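Local coordinates for protein 2-dehydropantoate 2-reductase (Porphyromonas gingivalis, PDB 2QYT) that probably catalyses the NADPH-dependent reduction of 2-dehydropantoate to (R)-pantoate, the second step in making pantoate from 3-methyl-2-oxobutanoate for pantothenate biosynthesis, at residues F202-T210 and E284-R292; L233-K244 and E293-Y304. All coordinates share one frame; numbering follows the deposited sequence. Where two conformers were deposited one is given.

Interaction 1: F202-T210 and E284-R292; sequences FMMISVTAT and ETLTGYVVR. With SO4 (sulfate ion), chain D.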
loop_
_atom_site.group_PDB
_atom_site.type_symbol
_atom_site.label_atom_id
_atom_site.label_comp_id
_atom_site.label_asym_id
_atom_site.label_seq_id
_atom_site.Cartn_x
_atom_site.Cartn_y
_atom_site.Cartn_z
ATOM N N PHE A 202 2.430 3.178 8.929
ATOM C CA PHE A 202 3.428 4.199 8.606
ATOM C C PHE A 202 4.432 4.473 9.748
ATOM O O PHE A 202 5.619 4.653 9.514
ATOM C CB PHE A 202 2.776 5.520 8.150
ATOM C CG PHE A 202 3.780 6.612 7.903
ATOM C CD1 PHE A 202 4.462 6.685 6.672
ATOM C CD2 PHE A 202 4.093 7.525 8.908
ATOM C CE1 PHE A 202 5.409 7.666 6.426
ATOM C CE2 PHE A 202 5.059 8.500 8.696
ATOM C CZ PHE A 202 5.715 8.580 7.453
HETATM N N MSE A 203 3.934 4.537 10.976
HETATM C CA MSE A 203 4.777 4.762 12.150
HETATM C C MSE A 203 5.838 3.663 12.303
HETATM O O MSE A 203 7.020 3.975 12.468
HETATM C CB MSE A 203 3.924 4.881 13.404
HETATM C CG MSE A 203 3.149 6.180 13.529
HETATM SE SE MSE A 203 1.882 6.128 15.044
HETATM C CE MSE A 203 1.502 4.225 15.060
HETATM N N MSE A 204 5.416 2.402 12.193
HETATM C CA MSE A 204 6.299 1.238 12.247
HETATM C C MSE A 204 7.418 1.283 11.205
HETATM O O MSE A 204 8.589 1.068 11.500
HETATM C CB MSE A 204 5.479 -0.023 12.003
HETATM C CG MSE A 204 4.539 -0.388 13.123
HETATM SE SE MSE A 204 5.498 -0.957 14.709
HETATM C CE MSE A 204 6.501 -2.455 13.927
ATOM N N ILE A 205 7.037 1.540 9.960
ATOM C CA ILE A 205 8.003 1.542 8.869
ATOM C C ILE A 205 8.818 2.835 8.849
ATOM O O ILE A 205 9.979 2.830 8.470
ATOM C CB ILE A 205 7.348 1.248 7.513
ATOM C CG1 ILE A 205 8.380 1.358 6.390
ATOM C CG2 ILE A 205 6.215 2.197 7.262
ATOM C CD1 ILE A 205 7.864 1.051 5.009
ATOM N N SER A 206 8.217 3.937 9.279
ATOM C CA SER A 206 8.972 5.168 9.487
ATOM C C SER A 206 10.085 4.890 10.517
ATOM O O SER A 206 11.269 4.937 10.188
ATOM C CB SER A 206 8.028 6.297 9.927
ATOM O OG SER A 206 8.707 7.517 10.145
ATOM N N VAL A 207 9.720 4.530 11.742
ATOM C CA VAL A 207 10.754 4.326 12.785
ATOM C C VAL A 207 11.802 3.309 12.323
ATOM O O VAL A 207 12.993 3.602 12.364
ATOM C CB VAL A 207 10.197 3.974 14.191
ATOM C CG1 VAL A 207 9.207 5.045 14.686
ATOM C CG2 VAL A 207 9.570 2.603 14.202
ATOM N N THR A 208 11.342 2.155 11.835
ATOM C CA THR A 208 12.215 1.048 11.415
ATOM C C THR A 208 13.146 1.445 10.272
ATOM O O THR A 208 14.355 1.203 10.344
ATOM C CB THR A 208 11.406 -0.209 11.011
ATOM O OG1 THR A 208 10.585 -0.627 12.107
ATOM C CG2 THR A 208 12.334 -1.345 10.600
ATOM N N ALA A 209 12.583 2.062 9.234
ATOM C CA ALA A 209 13.385 2.542 8.108
ATOM C C ALA A 209 14.411 3.572 8.569
ATOM O O ALA A 209 15.603 3.402 8.329
ATOM C CB ALA A 209 12.508 3.092 6.981
ATOM N N THR A 210 13.978 4.621 9.262
ATOM C CA THR A 210 14.951 5.646 9.663
ATOM C C THR A 210 16.042 5.108 10.608
ATOM O O THR A 210 17.218 5.363 10.385
ATOM C CB THR A 210 14.334 7.033 10.110
ATOM O OG1 THR A 210 14.995 7.520 11.294
ATOM C CG2 THR A 210 12.852 6.957 10.346
ATOM N N GLU A 284 12.619 8.559 0.135
ATOM C CA GLU A 284 12.964 8.631 1.551
ATOM C C GLU A 284 12.128 9.689 2.255
ATOM O O GLU A 284 12.608 10.777 2.588
ATOM C CB GLU A 284 14.442 8.940 1.740
ATOM C CG GLU A 284 15.003 8.383 3.026
ATOM C CD GLU A 284 15.747 9.429 3.818
ATOM O OE1 GLU A 284 15.077 10.314 4.398
ATOM O OE2 GLU A 284 16.995 9.366 3.868
ATOM N N THR A 285 10.857 9.354 2.447
ATOM C CA THR A 285 9.920 10.209 3.173
ATOM C C THR A 285 9.092 9.328 4.138
ATOM O O THR A 285 7.884 9.507 4.383
ATOM C CB THR A 285 9.102 11.099 2.224
ATOM O OG1 THR A 285 9.997 11.776 1.322
ATOM C CG2 THR A 285 8.342 12.138 2.997
ATOM N N LEU A 286 9.804 8.344 4.663
ATOM C CA LEU A 286 9.435 7.693 5.888
ATOM C C LEU A 286 10.119 8.510 6.988
ATOM O O LEU A 286 9.908 8.283 8.164
ATOM C CB LEU A 286 9.905 6.236 5.844
ATOM C CG LEU A 286 9.382 5.541 4.573
ATOM C CD1 LEU A 286 10.304 4.434 4.070
ATOM C CD2 LEU A 286 7.954 5.035 4.767
ATOM N N THR A 287 10.907 9.498 6.568
ATOM C CA THR A 287 11.690 10.373 7.449
ATOM C C THR A 287 11.349 11.853 7.202
ATOM O O THR A 287 10.911 12.554 8.123
ATOM C CB THR A 287 13.214 10.151 7.238
ATOM O OG1 THR A 287 13.459 8.781 6.872
ATOM C CG2 THR A 287 13.990 10.492 8.490
ATOM N N GLY A 288 11.539 12.315 5.960
ATOM C CA GLY A 288 11.321 13.714 5.609
ATOM C C GLY A 288 9.942 14.225 5.968
ATOM O O GLY A 288 9.799 15.339 6.479
ATOM N N TYR A 289 8.933 13.392 5.717
ATOM C CA TYR A 289 7.537 13.734 5.979
ATOM C C TYR A 289 7.345 14.158 7.426
ATOM O O TYR A 289 6.805 15.251 7.689
ATOM C CB TYR A 289 6.608 12.549 5.663
ATOM C CG TYR A 289 5.193 12.793 6.129
ATOM C CD1 TYR A 289 4.328 13.622 5.399
ATOM C CD2 TYR A 289 4.734 12.246 7.325
ATOM C CE1 TYR A 289 3.028 13.876 5.843
ATOM C CE2 TYR A 289 3.441 12.496 7.783
ATOM C CZ TYR A 289 2.589 13.305 7.036
ATOM O OH TYR A 289 1.308 13.535 7.495
ATOM N N VAL A 290 7.798 13.267 8.329
ATOM C CA VAL A 290 7.755 13.412 9.787
ATOM C C VAL A 290 8.360 14.741 10.266
ATOM O O VAL A 290 7.679 15.529 10.940
ATOM C CB VAL A 290 8.458 12.195 10.503
ATOM C CG1 VAL A 290 8.094 12.155 11.979
ATOM C CG2 VAL A 290 8.066 10.883 9.854
ATOM N N VAL A 291 9.610 15.020 9.881
ATOM C CA VAL A 291 10.260 16.297 10.200
ATOM C C VAL A 291 9.401 17.522 9.805
ATOM O O VAL A 291 9.218 18.476 10.583
ATOM C CB VAL A 291 11.671 16.389 9.522
ATOM C CG1 VAL A 291 12.253 17.811 9.612
ATOM C CG2 VAL A 291 12.638 15.357 10.131
ATOM N N ARG A 292 8.871 17.495 8.587
ATOM C CA ARG A 292 8.150 18.635 8.091
ATOM C C ARG A 292 6.755 18.790 8.669
ATOM O O ARG A 292 6.308 19.911 8.926
ATOM C CB ARG A 292 8.148 18.633 6.577
ATOM C CG ARG A 292 9.437 19.206 6.015
ATOM C CD ARG A 292 9.374 19.338 4.507
ATOM N NE ARG A 292 10.456 18.565 3.904
ATOM C CZ ARG A 292 10.380 17.262 3.607
ATOM N NH1 ARG A 292 9.263 16.553 3.821
ATOM N NH2 ARG A 292 11.431 16.669 3.079
HETATM S S SO4 D . 12.835 14.603 1.733
HETATM O O1 SO4 D . 12.549 14.471 3.158
HETATM O O2 SO4 D . 14.164 14.067 1.410
HETATM O O3 SO4 D . 11.806 13.871 0.969
HETATM O O4 SO4 D . 12.828 16.030 1.422
#
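In the all-helical C-terminal domain of this ketopantoate reductase, the long helix 194-215 receives the turn that leads into helix 288-296, and Leu286 in that turn is the residue it meets most extensively. The two helical segments run at 106° to each other, their axes 11.3 Å apart at closest, so the intervening distance is filled by side chains and by the turn itself. Leu286 spreads its two methyls along one side of the long helix: CD1 lies 3.9 Å from Ala209 CB, while CD2 fits between Ile205 and Phe202, 4.0 Å from Ile205 CD1. Ala209 has only a methyl there, so CD1 can lie close to the helix, while Ile205 and Phe202 give CD2 apolar contacts. Phe202, with CG anti to its backbone N (chi1 176°), sends its ring out to the first turn of the other helix. Phe202 CZ comes obliquely to Tyr289 CD2, 3.8 Å away, with the ring planes at 85°; the ring edge, separately, meets Val290 CG2 and the carbonyl oxygen of Thr285. Ser206 supplies the polar tie, its OG donating to Leu286 O; the modelled separation is very short, so its exact length is doubtful. A small serine lets the backbones approach to 4.4 Å between Ser206 CA and Leu286 CA. One turn on, Thr210 CB packs 3.8 Å from Thr287 OG1; Thr287 precedes helix 288-296, though its side chain makes no capping bond. Thr285, whose CB points away from helix 194-215, donates from OG1 to sulfate O3 at 2.8 Å; the ion probably came from the crystallisation liquor. This turn, packed by Leu286 on helix 194-215, is part of the 6PGD-like helical C-terminal domain of the ketopantoate reductase family.

Interaction 2: L233-K244 and E293-Y304; sequences LLEEVAELFRAK and EAEALRVDLPMY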
loop_
_atom_site.group_PDB
_atom_site.type_symbol
_atom_site.label_atom_id
_atom_site.label_comp_id
_atom_site.label_asym_id
_atom_site.label_seq_id
_atom_site.Cartn_x
_atom_site.Cartn_y
_atom_site.Cartn_z
ATOM N N LEU A 233 12.217 7.643 18.915
ATOM C CA LEU A 233 11.572 7.687 17.595
ATOM C C LEU A 233 10.074 7.328 17.693
ATOM O O LEU A 233 9.213 7.972 17.073
ATOM C CB LEU A 233 12.295 6.735 16.623
ATOM C CG LEU A 233 13.184 7.239 15.479
ATOM C CD1 LEU A 233 13.957 8.530 15.758
ATOM C CD2 LEU A 233 14.113 6.160 14.989
ATOM N N LEU A 234 9.780 6.304 18.480
ATOM C CA LEU A 234 8.417 5.852 18.698
ATOM C C LEU A 234 7.550 6.958 19.324
ATOM O O LEU A 234 6.436 7.225 18.863
ATOM C CB LEU A 234 8.433 4.586 19.553
ATOM C CG LEU A 234 8.174 3.170 18.972
ATOM C CD1 LEU A 234 8.039 3.059 17.456
ATOM C CD2 LEU A 234 9.175 2.120 19.513
ATOM N N GLU A 235 8.095 7.626 20.333
ATOM C CA GLU A 235 7.400 8.697 21.060
ATOM C C GLU A 235 7.199 9.925 20.181
ATOM O O GLU A 235 6.164 10.595 20.272
ATOM C CB GLU A 235 8.165 9.099 22.325
ATOM C CG GLU A 235 8.074 8.108 23.490
ATOM C CD GLU A 235 8.782 8.614 24.751
ATOM O OE1 GLU A 235 8.534 8.027 25.839
ATOM O OE2 GLU A 235 9.588 9.587 24.671
ATOM N N GLU A 236 8.191 10.202 19.334
ATOM C CA GLU A 236 8.170 11.351 18.444
ATOM C C GLU A 236 7.084 11.242 17.350
ATOM O O GLU A 236 6.233 12.138 17.231
ATOM C CB GLU A 236 9.556 11.580 17.836
ATOM C CG GLU A 236 10.447 12.450 18.697
ATOM C CD GLU A 236 11.846 12.618 18.141
ATOM O OE1 GLU A 236 12.062 12.297 16.948
ATOM O OE2 GLU A 236 12.734 13.075 18.909
ATOM N N VAL A 237 7.132 10.153 16.577
ATOM C CA VAL A 237 6.131 9.851 15.559
ATOM C C VAL A 237 4.735 9.789 16.188
ATOM O O VAL A 237 3.762 10.258 15.589
ATOM C CB VAL A 237 6.491 8.545 14.713
ATOM C CG1 VAL A 237 6.123 7.241 15.433
ATOM C CG2 VAL A 237 5.851 8.600 13.289
ATOM N N ALA A 238 4.648 9.239 17.400
ATOM C CA ALA A 238 3.372 9.125 18.113
ATOM C C ALA A 238 2.853 10.486 18.539
ATOM O O ALA A 238 1.658 10.765 18.368
ATOM C CB ALA A 238 3.478 8.198 19.302
ATOM N N GLU A 239 3.754 11.329 19.058
ATOM C CA GLU A 239 3.453 12.727 19.386
ATOM C C GLU A 239 2.993 13.507 18.151
ATOM O O GLU A 239 2.036 14.279 18.236
ATOM C CB GLU A 239 4.674 13.415 20.017
ATOM C CG GLU A 239 4.389 14.761 20.690
ATOM C CD GLU A 239 5.635 15.410 21.292
ATOM O OE1 GLU A 239 6.757 14.855 21.155
ATOM O OE2 GLU A 239 5.484 16.493 21.905
ATOM N N LEU A 240 3.686 13.306 17.022
ATOM C CA LEU A 240 3.330 13.954 15.749
ATOM C C LEU A 240 1.876 13.668 15.393
ATOM O O LEU A 240 1.084 14.589 15.165
ATOM C CB LEU A 240 4.240 13.494 14.594
ATOM C CG LEU A 240 3.922 14.025 13.173
ATOM C CD1 LEU A 240 5.158 14.065 12.325
ATOM C CD2 LEU A 240 2.848 13.250 12.429
ATOM N N PHE A 241 1.546 12.381 15.353
ATOM C CA PHE A 241 0.223 11.941 14.970
ATOM C C PHE A 241 -0.824 12.353 15.993
ATOM O O PHE A 241 -1.916 12.808 15.622
ATOM C CB PHE A 241 0.218 10.440 14.659
ATOM C CG PHE A 241 0.756 10.124 13.289
ATOM C CD1 PHE A 241 2.124 10.022 13.063
ATOM C CD2 PHE A 241 -0.102 9.979 12.211
ATOM C CE1 PHE A 241 2.630 9.768 11.789
ATOM C CE2 PHE A 241 0.395 9.719 10.932
ATOM C CZ PHE A 241 1.767 9.613 10.729
ATOM N N ARG A 242 -0.466 12.243 17.272
ATOM C CA ARG A 242 -1.317 12.705 18.374
ATOM C C ARG A 242 -1.671 14.187 18.238
ATOM O O ARG A 242 -2.698 14.631 18.750
ATOM C CB ARG A 242 -0.662 12.418 19.728
ATOM C CG ARG A 242 -1.661 12.068 20.815
ATOM C CD ARG A 242 -0.989 11.683 22.114
ATOM N NE ARG A 242 -0.298 10.394 22.040
ATOM C CZ ARG A 242 0.995 10.216 22.310
ATOM N NH1 ARG A 242 1.756 11.246 22.674
ATOM N NH2 ARG A 242 1.526 9.001 22.221
ATOM N N ALA A 243 -0.828 14.931 17.525
ATOM C CA ALA A 243 -1.072 16.344 17.256
ATOM C C ALA A 243 -2.010 16.605 16.072
ATOM O O ALA A 243 -2.948 17.397 16.196
ATOM C CB ALA A 243 0.246 17.084 17.069
ATOM N N LYS A 244 -1.770 15.947 14.936
ATOM C CA LYS A 244 -2.510 16.276 13.702
ATOM C C LYS A 244 -3.848 15.577 13.512
ATOM O O LYS A 244 -4.806 16.216 13.069
ATOM C CB LYS A 244 -1.637 16.152 12.440
ATOM C CG LYS A 244 -1.131 14.755 12.091
ATOM C CD LYS A 244 -0.523 14.726 10.693
ATOM C CE LYS A 244 -1.547 15.114 9.620
ATOM N NZ LYS A 244 -0.961 15.091 8.252
ATOM N N GLU A 293 6.070 17.676 8.884
ATOM C CA GLU A 293 4.762 17.712 9.528
ATOM C C GLU A 293 4.811 18.319 10.946
ATOM O O GLU A 293 3.984 19.189 11.281
ATOM C CB GLU A 293 4.112 16.327 9.496
ATOM C CG GLU A 293 2.601 16.323 9.460
ATOM C CD GLU A 293 2.063 17.221 8.378
ATOM O OE1 GLU A 293 2.625 17.219 7.255
ATOM O OE2 GLU A 293 1.101 17.970 8.671
ATOM N N ALA A 294 5.802 17.894 11.755
ATOM C CA ALA A 294 6.074 18.527 13.070
ATOM C C ALA A 294 6.446 20.029 13.026
ATOM O O ALA A 294 6.024 20.795 13.900
ATOM C CB ALA A 294 7.129 17.734 13.844
ATOM N N GLU A 295 7.249 20.444 12.042
ATOM C CA GLU A 295 7.411 21.879 11.741
ATOM C C GLU A 295 6.074 22.613 11.792
ATOM O O GLU A 295 5.983 23.742 12.364
ATOM C CB GLU A 295 7.973 22.094 10.328
ATOM C CG GLU A 295 9.317 22.866 10.224
ATOM C CD GLU A 295 10.233 22.131 9.237
ATOM O OE1 GLU A 295 9.900 22.227 7.974
ATOM O OE2 GLU A 295 11.258 21.419 9.718
ATOM N N ALA A 296 5.055 21.974 11.171
ATOM C CA ALA A 296 3.765 22.623 10.900
ATOM C C ALA A 296 2.816 22.567 12.091
ATOM O O ALA A 296 2.035 23.502 12.308
ATOM C CB ALA A 296 3.110 21.996 9.671
ATOM N N LEU A 297 2.885 21.462 12.843
ATOM C CA LEU A 297 2.086 21.274 14.057
ATOM C C LEU A 297 2.834 21.787 15.291
ATOM O O LEU A 297 2.460 21.483 16.428
ATOM C CB LEU A 297 1.760 19.791 14.248
ATOM C CG LEU A 297 0.597 19.053 13.575
ATOM C CD1 LEU A 297 0.256 19.524 12.162
ATOM C CD2 LEU A 297 0.995 17.613 13.560
ATOM N N ARG A 298 3.875 22.584 15.038
ATOM C CA ARG A 298 4.825 23.110 16.044
ATOM C C ARG A 298 5.274 22.130 17.144
ATOM O O ARG A 298 5.204 22.443 18.338
ATOM C CB ARG A 298 4.484 24.536 16.563
ATOM C CG ARG A 298 3.055 25.032 16.376
ATOM C CD ARG A 298 2.712 25.263 14.906
ATOM N NE ARG A 298 2.982 26.618 14.422
ATOM C CZ ARG A 298 2.612 27.066 13.219
ATOM N NH1 ARG A 298 1.961 26.267 12.367
ATOM N NH2 ARG A 298 2.895 28.312 12.862
ATOM N N VAL A 299 5.748 20.958 16.710
ATOM C CA VAL A 299 6.233 19.896 17.602
ATOM C C VAL A 299 7.740 19.638 17.418
ATOM O O VAL A 299 8.215 19.338 16.310
ATOM C CB VAL A 299 5.462 18.549 17.389
ATOM C CG1 VAL A 299 5.802 17.569 18.486
ATOM C CG2 VAL A 299 3.953 18.762 17.357
ATOM N N ASP A 300 8.495 19.750 18.507
ATOM C CA ASP A 300 9.921 19.435 18.446
ATOM C C ASP A 300 10.146 17.924 18.414
ATOM O O ASP A 300 9.640 17.188 19.264
ATOM C CB ASP A 300 10.691 20.083 19.607
ATOM C CG ASP A 300 12.179 20.263 19.298
ATOM O OD1 ASP A 300 12.947 20.688 20.222
ATOM O OD2 ASP A 300 12.588 19.988 18.133
ATOM N N LEU A 301 10.880 17.467 17.402
ATOM C CA LEU A 301 11.248 16.057 17.280
ATOM C C LEU A 301 12.740 15.977 17.031
ATOM O O LEU A 301 13.160 15.834 15.879
ATOM C CB LEU A 301 10.506 15.352 16.137
ATOM C CG LEU A 301 9.003 15.514 15.907
ATOM C CD1 LEU A 301 8.615 14.701 14.682
ATOM C CD2 LEU A 301 8.170 15.083 17.103
ATOM N N PRO A 302 13.548 16.083 18.111
ATOM C CA PRO A 302 15.007 16.109 17.986
ATOM C C PRO A 302 15.643 14.857 17.368
ATOM O O PRO A 302 16.537 14.991 16.541
ATOM C CB PRO A 302 15.488 16.327 19.431
ATOM C CG PRO A 302 14.350 15.925 20.295
ATOM C CD PRO A 302 13.110 16.224 19.514
HETATM N N MSE A 303 15.192 13.669 17.762
HETATM C CA MSE A 303 15.761 12.411 17.253
HETATM C C MSE A 303 15.555 12.217 15.748
HETATM O O MSE A 303 16.497 11.858 15.031
HETATM C CB MSE A 303 15.183 11.208 18.002
HETATM C CG MSE A 303 15.984 9.894 17.853
HETATM SE SE MSE A 303 17.835 9.951 18.567
HETATM C CE MSE A 303 17.511 10.590 20.389
ATOM N N TYR A 304 14.321 12.432 15.283
ATOM C CA TYR A 304 14.033 12.420 13.853
ATOM C C TYR A 304 14.864 13.456 13.100
ATOM O O TYR A 304 15.393 13.157 12.033
ATOM C CB TYR A 304 12.548 12.652 13.600
ATOM C CG TYR A 304 11.769 11.389 13.368
ATOM C CD1 TYR A 304 11.112 10.749 14.417
ATOM C CD2 TYR A 304 11.676 10.832 12.088
ATOM C CE1 TYR A 304 10.393 9.579 14.210
ATOM C CE2 TYR A 304 10.948 9.654 11.863
ATOM C CZ TYR A 304 10.311 9.040 12.926
ATOM O OH TYR A 304 9.592 7.896 12.705
#
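Glu236 reaches across from helix 227-244 and uses both carboxylate oxygens on the start of helix 302-309. OE1 accepts from Tyr304 N and OE2 from Met303 N, each at 2.8 Å, with N-H...O angles of 159° and 150°. Both oxygens offer their syn lone pairs, and the side chain, extended about its CB-CG bond (chi2 177°), carries the carboxylate out to the first turn. These early amides lack acceptors within their own helix, and a negative charge at a helix N-terminus is probably favoured by the helix dipole. Beside this pair, Leu233 CD1 sits over one face of the Tyr304 ring in a CH-pi contact, 4.3 Å from the ring centroid, and presses tightly on Met303, 3.2 Å from its CG. Glu236 OE1 lies at the edge of the tyrosine ring, whose OH hydrogen-bonds Ser206.

Farther along, Leu240 CD1 lies 3.8 Å from Glu293 CB, close to the backbone N of Ala294, and also meets Leu301. Ala243 offers only a methyl to Leu297, whose CD2 is packed tightly, 3.2 Å from Lys244 CB. Val299 CG1 lies 3.5 Å from Glu239 CD, against the carboxylate end of an extended side chain. At the end of the helix, Lys244 NZ forms a long salt bridge of 3.6 Å with Glu293 OE2, and the same amine is hydrogen-bonded to Tyr289. Behind the contact, helix 194-215 backs Val237 and Phe241 through Met203 and Phe202. Here a carboxylate from a neighbouring helix binds two backbone amides in the first turn of helix 302-309, within a mixed polar and apolar interface between helix 227-244 and the connection from helix 288-296 to helix 302-309.

Interactions 1 and 2 lie about 11 Å apart, centre to centre, on the same side of the chain's centre and within the C-terminal domain. Their segments alternate along the chain: 202-210, 233-244, 284-292, 293-304. Helix 288-296 is common to both, its start facing helix 194-215 and its end facing helix 227-244. Two probable hydrogen bonds join the contacts directly, Ser206 OG to Tyr304 OH at 2.7 Å and Tyr289 OH to Lys244 NZ at 2.9 Å, and Leu240 packs against Val290 between them. The C-terminal part of the chain thus folds back over two earlier helices, uniting them in one helical domain apart from the parallel, Rossmann-type sheet.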